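PDB 3B2Y: metallopeptidase containing co-catalytic metalloactive site from Shewanella denitrificans OS217, which probably acts as a zinc-dependent hydrolase of the peptidase M14 (metallocarboxypeptidase) family, and holds a nickel ion in its metal site in this crystal. Local coordinates for residues F11-E16 against E78-P83; M86-R91 against R255-N260; D198-Y203 against S245-Q250; A27-L32 against V109-F114. All blocks are in the same frame, centred on the assembly; numbering follows the deposited sequence. Where two conformers were deposited one is given.

Contact 1: F11-E16 against E78-P83. With NI (nickel (II) ion), chain C.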
loop_
_atom_site.group_PDB
_atom_site.type_symbol
_atom_site.label_atom_id
_atom_site.label_comp_id
_atom_site.label_asym_id
_atom_site.label_seq_id
_atom_site.Cartn_x
_atom_site.Cartn_y
_atom_site.Cartn_z
ATOM N N PHE A 11 4.698 17.249 -3.712
ATOM C CA PHE A 11 6.048 16.718 -3.513
ATOM C C PHE A 11 6.357 15.820 -4.689
ATOM O O PHE A 11 5.514 14.982 -5.047
ATOM C CB PHE A 11 6.127 15.870 -2.253
ATOM C CG PHE A 11 5.809 16.604 -0.997
ATOM C CD1 PHE A 11 4.506 16.770 -0.597
ATOM C CD2 PHE A 11 6.821 17.169 -0.237
ATOM C CE1 PHE A 11 4.198 17.450 0.576
ATOM C CE2 PHE A 11 6.537 17.826 0.924
ATOM C CZ PHE A 11 5.207 17.988 1.327
ATOM N N VAL A 12 7.566 15.965 -5.238
ATOM C CA VAL A 12 8.034 15.173 -6.385
ATOM C C VAL A 12 9.541 14.787 -6.228
ATOM O O VAL A 12 10.325 15.585 -5.714
ATOM C CB VAL A 12 7.816 15.969 -7.676
ATOM C CG1 VAL A 12 8.484 15.342 -8.833
ATOM C CG2 VAL A 12 6.284 16.147 -7.961
ATOM N N TRP A 13 9.930 13.637 -6.774
ATOM C CA TRP A 13 11.313 13.114 -6.722
ATOM C C TRP A 13 11.712 12.570 -8.103
ATOM O O TRP A 13 10.850 12.276 -8.923
ATOM C CB TRP A 13 11.433 12.015 -5.645
ATOM C CG TRP A 13 11.114 12.509 -4.269
ATOM C CD1 TRP A 13 11.998 13.061 -3.362
ATOM C CD2 TRP A 13 9.818 12.535 -3.636
ATOM N NE1 TRP A 13 11.320 13.424 -2.218
ATOM C CE2 TRP A 13 9.987 13.132 -2.362
ATOM C CE3 TRP A 13 8.526 12.103 -4.026
ATOM C CZ2 TRP A 13 8.924 13.264 -1.453
ATOM C CZ3 TRP A 13 7.470 12.250 -3.127
ATOM C CH2 TRP A 13 7.679 12.820 -1.848
ATOM N N GLN A 14 13.022 12.480 -8.361
ATOM C CA GLN A 14 13.513 11.728 -9.513
ATOM C C GLN A 14 13.814 10.312 -9.077
ATOM O O GLN A 14 14.266 10.073 -7.953
ATOM C CB GLN A 14 14.767 12.364 -10.132
ATOM C CG GLN A 14 14.578 13.790 -10.594
ATOM C CD GLN A 14 13.276 14.013 -11.377
ATOM O OE1 GLN A 14 12.839 13.158 -12.189
ATOM N NE2 GLN A 14 12.647 15.165 -11.127
ATOM N N SER A 15 13.498 9.366 -9.952
ATOM C CA SER A 15 13.890 7.970 -9.748
ATOM C C SER A 15 14.963 7.608 -10.739
ATOM O O SER A 15 14.787 7.788 -11.935
ATOM C CB SER A 15 12.709 7.053 -9.985
ATOM O OG SER A 15 13.104 5.689 -9.816
ATOM N N GLU A 16 16.071 7.079 -10.246
ATOM C CA GLU A 16 17.054 6.452 -11.111
ATOM C C GLU A 16 16.623 5.031 -11.509
ATOM O O GLU A 16 16.938 4.604 -12.610
ATOM C CB GLU A 16 18.434 6.426 -10.459
ATOM C CG GLU A 16 19.555 6.045 -11.417
ATOM N N GLU A 78 1.234 12.190 -2.492
ATOM C CA GLU A 78 2.604 12.585 -2.125
ATOM C C GLU A 78 3.440 11.342 -1.708
ATOM O O GLU A 78 4.648 11.448 -1.548
ATOM C CB GLU A 78 2.606 13.675 -1.042
ATOM C CG GLU A 78 2.547 13.313 0.437
ATOM C CD GLU A 78 1.195 12.855 0.888
ATOM O OE1 GLU A 78 0.446 12.397 0.012
ATOM O OE2 GLU A 78 0.882 12.905 2.111
ATOM N N GLU A 79 2.776 10.202 -1.499
ATOM C CA GLU A 79 3.423 8.969 -1.009
ATOM C C GLU A 79 3.825 8.043 -2.158
ATOM O O GLU A 79 3.474 6.878 -2.186
ATOM C CB GLU A 79 2.467 8.280 -0.024
ATOM C CG GLU A 79 2.222 9.198 1.175
ATOM C CD GLU A 79 1.220 8.668 2.219
ATOM O OE1 GLU A 79 0.847 7.488 2.126
ATOM O OE2 GLU A 79 0.768 9.513 3.072
ATOM N N ALA A 80 4.567 8.602 -3.121
ATOM C CA ALA A 80 4.805 7.981 -4.437
ATOM C C ALA A 80 5.699 6.726 -4.421
ATOM O O ALA A 80 5.629 5.866 -5.343
ATOM C CB ALA A 80 5.338 9.038 -5.445
ATOM N N ALA A 81 6.497 6.561 -3.369
ATOM C CA ALA A 81 7.322 5.367 -3.218
ATOM C C ALA A 81 6.540 4.074 -3.079
ATOM O O ALA A 81 7.067 2.977 -3.327
ATOM C CB ALA A 81 8.322 5.495 -1.987
ATOM N N GLY A 82 5.287 4.176 -2.649
ATOM C CA GLY A 82 4.439 2.991 -2.596
ATOM C C GLY A 82 4.157 2.362 -3.972
ATOM O O GLY A 82 4.529 1.226 -4.235
ATOM N N PRO A 83 3.459 3.092 -4.849
ATOM C CA PRO A 83 3.117 2.504 -6.138
ATOM C C PRO A 83 4.382 2.133 -6.937
ATOM O O PRO A 83 4.437 1.047 -7.521
ATOM C CB PRO A 83 2.286 3.587 -6.806
ATOM C CG PRO A 83 1.799 4.388 -5.677
ATOM C CD PRO A 83 2.900 4.438 -4.720
HETATM NI NI NI C . -0.524 7.826 3.667
HETATM O O HOH W 1 0.957 8.036 5.416
HETATM O O HOH W 2 -1.202 8.247 5.295
#
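Phe11 and Glu78 lie side by side and point the same way, the phenyl ring and the carboxylate plane turned only 28° from each other. The touching is done by the ring carbon CD1 of Phe11, which sits 3.7 Å from Glu78 CB, so the aromatic ring borders the aliphatic root of the acid and not its charge. Glu78 has CG set between its backbone N and carbonyl carbon (chi1 87°) and bends again at chi2; this leads the carboxylate away to a salt bridge with Arg119. Trp13 works differently. Its indole presents the rim of the six-membered ring to the backbone, with CZ3 3.3 Å from the carbonyl oxygen Glu78 O, close to the ring plane, and CH2 at a similar distance. Weakly positive C-H groups thus meet a carbonyl oxygen, which suits a broad aromatic here. The same CZ3 approaches Ala80 CB at 4.5 Å, and the small Ala80 also touches Phe253 of helix 253-271. Glu79 turns its side chain the other way and grips the nickel ion with both oxygens, OE1 at 2.1 Å and OE2 at 2.2 Å from the metal; His76 and His170 are the other protein ligands, His76 and Glu79 forming the HxxE motif of M14 peptidases. Segment 11-16 thus meets Glu78 and Ala80 through carbon and C-H packing alone, while Arg119, paired with OE2 of both Glu78 and Glu79, probably offsets negative charge beside the nickel.

Contact 2: M86-R91 against R255-N260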
loop_
_atom_site.group_PDB
_atom_site.type_symbol
_atom_site.label_atom_id
_atom_site.label_comp_id
_atom_site.label_asym_id
_atom_site.label_seq_id
_atom_site.Cartn_x
_atom_site.Cartn_y
_atom_site.Cartn_z
HETATM N N MSE A 86 5.754 -1.042 -5.474
HETATM C CA MSE A 86 5.068 -2.223 -5.989
HETATM C C MSE A 86 5.539 -2.655 -7.355
HETATM O O MSE A 86 5.655 -3.828 -7.638
HETATM C CB MSE A 86 3.564 -2.014 -5.997
HETATM C CG MSE A 86 2.817 -3.369 -6.011
HETATM SE SE MSE A 86 0.895 -3.079 -5.928
HETATM C CE MSE A 86 0.933 -1.929 -4.290
ATOM N N LEU A 87 5.773 -1.697 -8.236
ATOM C CA LEU A 87 6.315 -1.990 -9.544
ATOM C C LEU A 87 7.694 -2.652 -9.473
ATOM O O LEU A 87 7.990 -3.580 -10.253
ATOM C CB LEU A 87 6.327 -0.722 -10.390
ATOM C CG LEU A 87 6.619 -0.791 -11.864
ATOM C CD1 LEU A 87 5.794 -1.885 -12.547
ATOM C CD2 LEU A 87 6.274 0.588 -12.410
ATOM N N HIS A 88 8.532 -2.204 -8.532
ATOM C CA HIS A 88 9.851 -2.779 -8.290
ATOM C C HIS A 88 9.701 -4.234 -7.808
ATOM O O HIS A 88 10.341 -5.151 -8.319
ATOM C CB HIS A 88 10.594 -1.915 -7.234
ATOM C CG HIS A 88 12.009 -2.332 -6.977
ATOM N ND1 HIS A 88 12.353 -3.157 -5.921
ATOM C CD2 HIS A 88 13.159 -2.058 -7.632
ATOM C CE1 HIS A 88 13.660 -3.364 -5.939
ATOM N NE2 HIS A 88 14.171 -2.712 -6.967
ATOM N N PHE A 89 8.729 -4.423 -6.924
ATOM C CA PHE A 89 8.388 -5.718 -6.355
ATOM C C PHE A 89 7.946 -6.677 -7.459
ATOM O O PHE A 89 8.472 -7.754 -7.564
ATOM C CB PHE A 89 7.326 -5.513 -5.297
ATOM C CG PHE A 89 6.790 -6.755 -4.723
ATOM C CD1 PHE A 89 7.591 -7.554 -3.953
ATOM C CD2 PHE A 89 5.470 -7.110 -4.939
ATOM C CE1 PHE A 89 7.093 -8.721 -3.419
ATOM C CE2 PHE A 89 4.961 -8.271 -4.385
ATOM C CZ PHE A 89 5.772 -9.062 -3.633
ATOM N N LEU A 90 7.041 -6.230 -8.301
ATOM C CA LEU A 90 6.530 -6.990 -9.466
ATOM C C LEU A 90 7.622 -7.360 -10.455
ATOM O O LEU A 90 7.668 -8.484 -10.985
ATOM C CB LEU A 90 5.477 -6.182 -10.205
ATOM C CG LEU A 90 4.197 -6.004 -9.408
ATOM C CD1 LEU A 90 3.180 -5.294 -10.249
ATOM C CD2 LEU A 90 3.656 -7.321 -8.864
ATOM N N ARG A 91 8.542 -6.435 -10.676
ATOM C CA ARG A 91 9.676 -6.745 -11.552
ATOM C C ARG A 91 10.475 -7.943 -11.048
ATOM O O ARG A 91 11.039 -8.669 -11.862
ATOM C CB ARG A 91 10.579 -5.518 -11.776
ATOM C CG ARG A 91 9.935 -4.443 -12.613
ATOM C CD ARG A 91 10.936 -3.605 -13.360
ATOM N NE ARG A 91 10.236 -2.569 -14.113
ATOM C CZ ARG A 91 10.779 -1.438 -14.569
ATOM N NH1 ARG A 91 12.058 -1.138 -14.344
ATOM N NH2 ARG A 91 10.013 -0.581 -15.236
ATOM N N ARG A 255 15.800 4.532 -2.425
ATOM C CA ARG A 255 15.840 3.729 -1.213
ATOM C C ARG A 255 14.433 3.462 -0.649
ATOM O O ARG A 255 14.183 2.422 -0.025
ATOM C CB ARG A 255 16.675 4.441 -0.148
ATOM C CG ARG A 255 17.225 3.546 0.920
ATOM C CD ARG A 255 18.439 4.168 1.617
ATOM N NE ARG A 255 18.911 3.284 2.680
ATOM C CZ ARG A 255 19.638 2.188 2.481
ATOM N NH1 ARG A 255 20.004 1.817 1.259
ATOM N NH2 ARG A 255 20.000 1.448 3.519
ATOM N N ARG A 256 13.523 4.414 -0.809
ATOM C CA ARG A 256 12.156 4.207 -0.322
ATOM C C ARG A 256 11.447 3.191 -1.167
ATOM O O ARG A 256 10.747 2.367 -0.623
ATOM C CB ARG A 256 11.347 5.515 -0.315
ATOM C CG ARG A 256 11.672 6.421 0.914
ATOM C CD ARG A 256 11.758 7.881 0.519
ATOM N NE ARG A 256 10.531 8.323 -0.114
ATOM C CZ ARG A 256 10.412 9.455 -0.805
ATOM N NH1 ARG A 256 11.433 10.281 -0.902
ATOM N NH2 ARG A 256 9.302 9.743 -1.444
ATOM N N VAL A 257 11.749 3.200 -2.454
ATOM C CA VAL A 257 11.204 2.238 -3.410
ATOM C C VAL A 257 11.675 0.865 -3.022
ATOM O O VAL A 257 10.856 -0.054 -2.903
ATOM C CB VAL A 257 11.621 2.597 -4.855
ATOM C CG1 VAL A 257 11.268 1.467 -5.807
ATOM C CG2 VAL A 257 10.931 3.937 -5.293
ATOM N N GLN A 258 12.971 0.759 -2.721
ATOM C CA GLN A 258 13.567 -0.493 -2.277
ATOM C C GLN A 258 12.981 -1.012 -0.970
ATOM O O GLN A 258 12.699 -2.200 -0.862
ATOM C CB GLN A 258 15.102 -0.372 -2.191
ATOM C CG GLN A 258 15.729 -0.287 -3.573
ATOM C CD GLN A 258 17.182 0.209 -3.535
ATOM O OE1 GLN A 258 17.596 0.942 -2.623
ATOM N NE2 GLN A 258 17.961 -0.213 -4.517
ATOM N N ALA A 259 12.807 -0.136 0.013
ATOM C CA ALA A 259 12.256 -0.485 1.297
ATOM C C ALA A 259 10.797 -0.986 1.196
ATOM O O ALA A 259 10.444 -1.980 1.843
ATOM C CB ALA A 259 12.363 0.691 2.286
ATOM N N ASN A 260 9.975 -0.275 0.442
ATOM C CA ASN A 260 8.581 -0.705 0.126
ATOM C C ASN A 260 8.523 -2.101 -0.503
ATOM O O ASN A 260 7.773 -2.977 -0.039
ATOM C CB ASN A 260 7.917 0.312 -0.786
ATOM C CG ASN A 260 7.295 1.469 -0.000
ATOM O OD1 ASN A 260 6.183 1.354 0.508
ATOM N ND2 ASN A 260 8.005 2.570 0.103
#
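His88 and Val257 mark the closest backbone approach of two helical segments, their CA atoms 7.1 Å apart; 86-91 is part of helix 81-92 and 255-260 of helix 253-271. This is helix-helix packing within the alpha/beta fold of the zinc-exopeptidase type, and both segments run on past the contact at either end. The short, branched Val257 offers one methyl to the other helix: CG1 rests 3.7 Å from His88 CB and 4.0 Å from the ring carbon His88 CG, with the two side chains crossing obliquely. With CG opposite its backbone N (chi1 -175°), His88 throws its imidazole past the valine toward Gln258, whose aliphatic CG lies 4.4 Å from His88 CE1. A histidine suits this partly exposed margin, since its carbon flank can pack while ND1 hydrogen-bonds Ser261 OG, one turn further along the opposing helix. Neighbouring Phe89 continues the packing on Ser261, Met264 and Ile268, and Val257 also meets Trp84. Arg256, on another side of its helix, forms a salt bridge with Glu171 and a cation-pi contact with Trp13. Asn260 suits a buried turn because its amide can be used within the helix and beyond it: ND2 hydrogen-bonds Thr247 OG1 and, at 2.8 Å, donates to Arg256 O, standing above that carbonyl plane on the face opposite the one met by Asn260 N.

Contact 3: D198-Y203 against S245-Q250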
loop_
_atom_site.group_PDB
_atom_site.type_symbol
_atom_site.label_atom_id
_atom_site.label_comp_id
_atom_site.label_asym_id
_atom_site.label_seq_id
_atom_site.Cartn_x
_atom_site.Cartn_y
_atom_site.Cartn_z
ATOM N N ASP A 198 11.309 -5.074 11.266
ATOM C CA ASP A 198 12.683 -5.447 10.937
ATOM C C ASP A 198 13.055 -5.240 9.448
ATOM O O ASP A 198 14.145 -4.724 9.172
ATOM C CB ASP A 198 12.936 -6.875 11.381
ATOM C CG ASP A 198 12.901 -7.037 12.925
ATOM O OD1 ASP A 198 12.921 -6.008 13.653
ATOM O OD2 ASP A 198 12.876 -8.205 13.416
ATOM N N ALA A 199 12.163 -5.587 8.503
ATOM C CA ALA A 199 12.404 -5.332 7.058
ATOM C C ALA A 199 12.608 -3.848 6.713
ATOM O O ALA A 199 13.507 -3.496 5.958
ATOM C CB ALA A 199 11.285 -5.886 6.214
ATOM N N LEU A 200 11.738 -3.001 7.259
ATOM C CA LEU A 200 11.809 -1.566 7.108
ATOM C C LEU A 200 13.065 -1.041 7.788
ATOM O O LEU A 200 13.758 -0.202 7.227
ATOM C CB LEU A 200 10.546 -0.943 7.725
ATOM C CG LEU A 200 9.299 -1.211 6.909
ATOM C CD1 LEU A 200 8.032 -0.820 7.673
ATOM C CD2 LEU A 200 9.468 -0.420 5.670
ATOM N N GLY A 201 13.366 -1.589 8.958
ATOM C CA GLY A 201 14.580 -1.245 9.727
ATOM C C GLY A 201 15.944 -1.527 9.070
ATOM O O GLY A 201 16.952 -0.961 9.469
ATOM N N GLN A 202 15.997 -2.384 8.065
ATOM C CA GLN A 202 17.214 -2.624 7.272
ATOM C C GLN A 202 17.578 -1.375 6.436
ATOM O O GLN A 202 18.741 -1.158 6.093
ATOM C CB GLN A 202 17.046 -3.816 6.298
ATOM C CG GLN A 202 16.548 -5.164 6.855
ATOM C CD GLN A 202 15.898 -6.079 5.767
ATOM O OE1 GLN A 202 15.073 -5.641 4.909
ATOM N NE2 GLN A 202 16.247 -7.372 5.828
ATOM N N TYR A 203 16.576 -0.548 6.127
ATOM C CA TYR A 203 16.739 0.613 5.267
ATOM C C TYR A 203 16.828 1.959 6.009
ATOM O O TYR A 203 17.576 2.843 5.598
ATOM C CB TYR A 203 15.608 0.652 4.230
ATOM C CG TYR A 203 15.757 -0.425 3.198
ATOM C CD1 TYR A 203 16.544 -0.235 2.059
ATOM C CD2 TYR A 203 15.152 -1.664 3.380
ATOM C CE1 TYR A 203 16.693 -1.279 1.111
ATOM C CE2 TYR A 203 15.289 -2.687 2.450
ATOM C CZ TYR A 203 16.055 -2.496 1.323
ATOM O OH TYR A 203 16.185 -3.534 0.412
ATOM N N SER A 245 2.743 0.074 6.192
ATOM C CA SER A 245 4.112 0.555 6.359
ATOM C C SER A 245 4.155 2.045 6.074
ATOM O O SER A 245 3.383 2.586 5.248
ATOM C CB SER A 245 5.072 -0.203 5.467
ATOM O OG SER A 245 4.604 -0.258 4.148
ATOM N N GLU A 246 5.081 2.717 6.739
ATOM C CA GLU A 246 5.301 4.136 6.545
ATOM C C GLU A 246 6.797 4.373 6.322
ATOM O O GLU A 246 7.573 4.413 7.318
ATOM C CB GLU A 246 4.871 4.899 7.792
ATOM C CG GLU A 246 3.363 4.881 8.069
ATOM C CD GLU A 246 2.582 5.872 7.222
ATOM O OE1 GLU A 246 3.197 6.608 6.415
ATOM O OE2 GLU A 246 1.336 5.904 7.366
ATOM N N THR A 247 7.203 4.513 5.055
ATOM C CA THR A 247 8.579 4.950 4.742
ATOM C C THR A 247 8.720 6.497 4.875
ATOM O O THR A 247 7.745 7.253 4.675
ATOM C CB THR A 247 9.047 4.389 3.374
ATOM O OG1 THR A 247 8.068 4.669 2.366
ATOM C CG2 THR A 247 9.258 2.837 3.443
ATOM N N PRO A 248 9.913 6.985 5.258
ATOM C CA PRO A 248 10.160 8.411 5.471
ATOM C C PRO A 248 10.355 9.180 4.168
ATOM O O PRO A 248 11.279 8.863 3.401
ATOM C CB PRO A 248 11.461 8.426 6.270
ATOM C CG PRO A 248 12.112 7.093 5.993
ATOM C CD PRO A 248 11.082 6.148 5.573
ATOM N N GLY A 249 9.537 10.199 3.939
ATOM C CA GLY A 249 9.586 10.932 2.667
ATOM C C GLY A 249 10.770 11.871 2.482
ATOM O O GLY A 249 11.041 12.364 1.352
ATOM N N GLN A 250 11.455 12.162 3.587
ATOM C CA GLN A 250 12.615 13.041 3.556
ATOM C C GLN A 250 13.894 12.298 3.243
ATOM O O GLN A 250 14.951 12.886 3.274
ATOM C CB GLN A 250 12.743 13.797 4.891
ATOM C CG GLN A 250 11.621 14.807 5.054
ATOM C CD GLN A 250 11.548 15.734 3.867
ATOM O OE1 GLN A 250 12.520 16.445 3.568
ATOM N NE2 GLN A 250 10.416 15.707 3.149
#
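Leu200 straddles two alternate residues of a strand, one methyl for each. Its CD1 is 3.7 Å from Ser245 CB, and its CD2 is 4.0 Å from Thr247 CG2, so the forked end of a leucine spans the two-residue repeat of the strand. This is the tight, buried part of the contact, and it is wholly apolar in character even though two of the three residues bear hydroxyls. The torsions explain how: Thr247 keeps CG2 beside its backbone N, facing the leucine, and places OG1 between N and the carbonyl carbon (chi1 51°), where it hydrogen-bonds Glu171. Leu200 and Thr247 cross at about a right angle. A beta-branched threonine suits the place, giving one branch to packing and one to polar partners.

The solvent side is looser: Asp198 and Gln202 are exposed on the remaining faces of the helical segment. Glu246, between the two touching strand residues, has its CB directed away from the helix; it is the predicted proton donor/acceptor, as expected for an M14 peptidase. The strand, 242-248, lies between parallel strand 165-172 and antiparallel strand 179-183, while Leu200 also touches Thr178 and Val180, laying helix 191-201 against this part of the mixed sheet. Tyr203, further along, packs on Gln258, Ala259 and Ala262 of helix 253-271.

Contact 4: A27-L32 against V109-F114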
loop_
_atom_site.group_PDB
_atom_site.type_symbol
_atom_site.label_atom_id
_atom_site.label_comp_id
_atom_site.label_asym_id
_atom_site.label_seq_id
_atom_site.Cartn_x
_atom_site.Cartn_y
_atom_site.Cartn_z
ATOM N N ALA A 27 4.079 6.896 -17.521
ATOM C CA ALA A 27 5.192 5.952 -17.426
ATOM C C ALA A 27 4.816 4.853 -16.462
ATOM O O ALA A 27 5.071 3.691 -16.744
ATOM C CB ALA A 27 6.458 6.643 -16.936
ATOM N N PHE A 28 4.240 5.237 -15.326
ATOM C CA PHE A 28 3.807 4.233 -14.332
ATOM C C PHE A 28 2.876 3.206 -14.955
ATOM O O PHE A 28 3.133 1.986 -14.887
ATOM C CB PHE A 28 3.138 4.912 -13.138
ATOM C CG PHE A 28 2.704 3.948 -12.069
ATOM C CD1 PHE A 28 3.618 3.329 -11.259
ATOM C CD2 PHE A 28 1.370 3.621 -11.947
ATOM C CE1 PHE A 28 3.200 2.449 -10.309
ATOM C CE2 PHE A 28 0.931 2.746 -11.017
ATOM C CZ PHE A 28 1.823 2.132 -10.210
ATOM N N TYR A 29 1.813 3.692 -15.598
ATOM C CA TYR A 29 0.834 2.769 -16.137
ATOM C C TYR A 29 1.472 1.859 -17.211
ATOM O O TYR A 29 1.174 0.666 -17.267
ATOM C CB TYR A 29 -0.359 3.539 -16.694
ATOM C CG TYR A 29 -1.388 3.928 -15.663
ATOM C CD1 TYR A 29 -2.250 2.981 -15.121
ATOM C CD2 TYR A 29 -1.583 5.244 -15.291
ATOM C CE1 TYR A 29 -3.249 3.329 -14.188
ATOM C CE2 TYR A 29 -2.594 5.590 -14.348
ATOM C CZ TYR A 29 -3.398 4.636 -13.807
ATOM O OH TYR A 29 -4.337 5.033 -12.882
ATOM N N ALA A 30 2.290 2.444 -18.079
ATOM C CA ALA A 30 3.072 1.688 -19.100
ATOM C C ALA A 30 3.950 0.593 -18.512
ATOM O O ALA A 30 3.880 -0.561 -18.951
ATOM C CB ALA A 30 3.915 2.681 -20.016
ATOM N N GLN A 31 4.734 0.908 -17.474
ATOM C CA GLN A 31 5.606 -0.091 -16.871
ATOM C C GLN A 31 4.783 -1.171 -16.181
ATOM O O GLN A 31 5.087 -2.367 -16.298
ATOM C CB GLN A 31 6.618 0.576 -15.907
ATOM C CG GLN A 31 7.720 1.425 -16.617
ATOM N N LEU A 32 3.755 -0.754 -15.441
ATOM C CA LEU A 32 2.877 -1.679 -14.707
ATOM C C LEU A 32 2.247 -2.716 -15.668
ATOM O O LEU A 32 2.175 -3.883 -15.394
ATOM C CB LEU A 32 1.759 -0.873 -14.068
ATOM C CG LEU A 32 0.660 -1.684 -13.418
ATOM C CD1 LEU A 32 1.297 -2.587 -12.329
ATOM C CD2 LEU A 32 -0.413 -0.744 -12.810
ATOM N N VAL A 109 -4.674 3.829 -5.939
ATOM C CA VAL A 109 -6.061 4.146 -5.629
ATOM C C VAL A 109 -6.448 5.621 -5.958
ATOM O O VAL A 109 -7.593 5.915 -6.329
ATOM C CB VAL A 109 -6.296 3.815 -4.180
ATOM C CG1 VAL A 109 -7.619 4.384 -3.658
ATOM C CG2 VAL A 109 -6.171 2.293 -3.963
ATOM N N ASN A 110 -5.453 6.503 -5.929
ATOM C CA ASN A 110 -5.631 7.933 -6.089
ATOM C C ASN A 110 -4.789 8.497 -7.285
ATOM O O ASN A 110 -3.785 9.159 -7.120
ATOM C CB ASN A 110 -5.197 8.611 -4.824
ATOM C CG ASN A 110 -5.392 10.127 -4.849
ATOM O OD1 ASN A 110 -6.023 10.718 -5.730
ATOM N ND2 ASN A 110 -4.844 10.766 -3.819
ATOM N N PRO A 111 -5.172 8.148 -8.497
ATOM C CA PRO A 111 -4.321 8.643 -9.618
ATOM C C PRO A 111 -4.299 10.125 -9.804
ATOM O O PRO A 111 -3.254 10.663 -10.191
ATOM C CB PRO A 111 -4.995 7.987 -10.828
ATOM C CG PRO A 111 -6.400 7.715 -10.382
ATOM C CD PRO A 111 -6.214 7.260 -8.970
ATOM N N THR A 112 -5.379 10.845 -9.495
ATOM C CA THR A 112 -5.340 12.321 -9.654
ATOM C C THR A 112 -4.342 13.014 -8.659
ATOM O O THR A 112 -3.592 13.885 -9.063
ATOM C CB THR A 112 -6.715 12.946 -9.624
ATOM O OG1 THR A 112 -7.284 12.872 -8.313
ATOM C CG2 THR A 112 -7.619 12.281 -10.677
ATOM N N GLY A 113 -4.289 12.522 -7.424
ATOM C CA GLY A 113 -3.342 12.962 -6.409
ATOM C C GLY A 113 -1.912 12.574 -6.780
ATOM O O GLY A 113 -0.983 13.380 -6.610
ATOM N N PHE A 114 -1.731 11.357 -7.282
ATOM C CA PHE A 114 -0.438 10.838 -7.710
ATOM C C PHE A 114 0.141 11.745 -8.826
ATOM O O PHE A 114 1.298 12.106 -8.769
ATOM C CB PHE A 114 -0.594 9.403 -8.160
ATOM C CG PHE A 114 0.668 8.735 -8.608
ATOM C CD1 PHE A 114 1.494 8.087 -7.696
ATOM C CD2 PHE A 114 0.981 8.666 -9.951
ATOM C CE1 PHE A 114 2.627 7.394 -8.125
ATOM C CE2 PHE A 114 2.108 7.984 -10.384
ATOM C CZ PHE A 114 2.931 7.345 -9.455
#
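Phe28 and Phe114 meet edge-to-face, the edge of Phe114 directed at the face of Phe28, where helix 25-39 packs on the short helix 111-115 of this alpha/beta, zinc-exopeptidase-like fold. The ring centroids are 5.4 Å apart and the planes stand at 52°, making a tilted edge-to-face pair. Both rings also touch Trp84, edge-to-face in the case of Phe28, so the pair belongs to an aromatic cluster with Trp84, in which Phe28 and Phe114 are buried and flat, rigid side chains suit the space between helices.

Simple apolar packing adds to this. Phe28 CB lies 4.3 Å from Phe114 CE2, and the Phe114 side chain also leans on Ile25.

A second meeting point joins a polar atom to an apolar ring. Tyr29 OH stands 3.7 Å from Pro111 CB, the two side chains set at a slant. The tyrosine has CG beside its backbone N (chi1 -83°), which carries the long ring out to the proline; its hydroxyl is satisfied by Ala53 O. Pro111 fits the first turn of a helix, where no backbone N-H is needed, and packs on Phe52 and Ile54 as well.

The polar interactions centre on Asn110, the N-cap of the helix. Its ND2 reaches outside the segment to hydrogen-bond Phe75 O. Gly113, having no side chain, lets the carboxamide sit close, and Gly113 N donates to Asn110 OD1 over 3.0 Å at an N-H...O angle of 151°, from above the carbonyl plane.

How the contacts relate
Helix 81-92 connects three of the contacts. Contact 1 includes the residues leading into it, among them the metal ligand Glu79, and contact 2 uses its later turns; Ala81 CB lies 3.5 Å from Arg256 CB between them. Contact 4 reaches the same helix where Pro83 O meets Phe28 CE1 at 3.4 Å, yet the side chain of Phe114 is about 12 Å from the nickel. Strand 242-248 of contact 3 runs on in the chain to helix 253-271 of contact 2, and Arg255 NE probably hydrogen-bonds Tyr203 O at 3.2 Å. Contacts 1 and 3 approach the active site from different segments: Glu78 and the predicted catalytic Glu246 have side chains about 8 Å apart. Contacts 3 and 4 do not touch, their centres being about 22 Å apart.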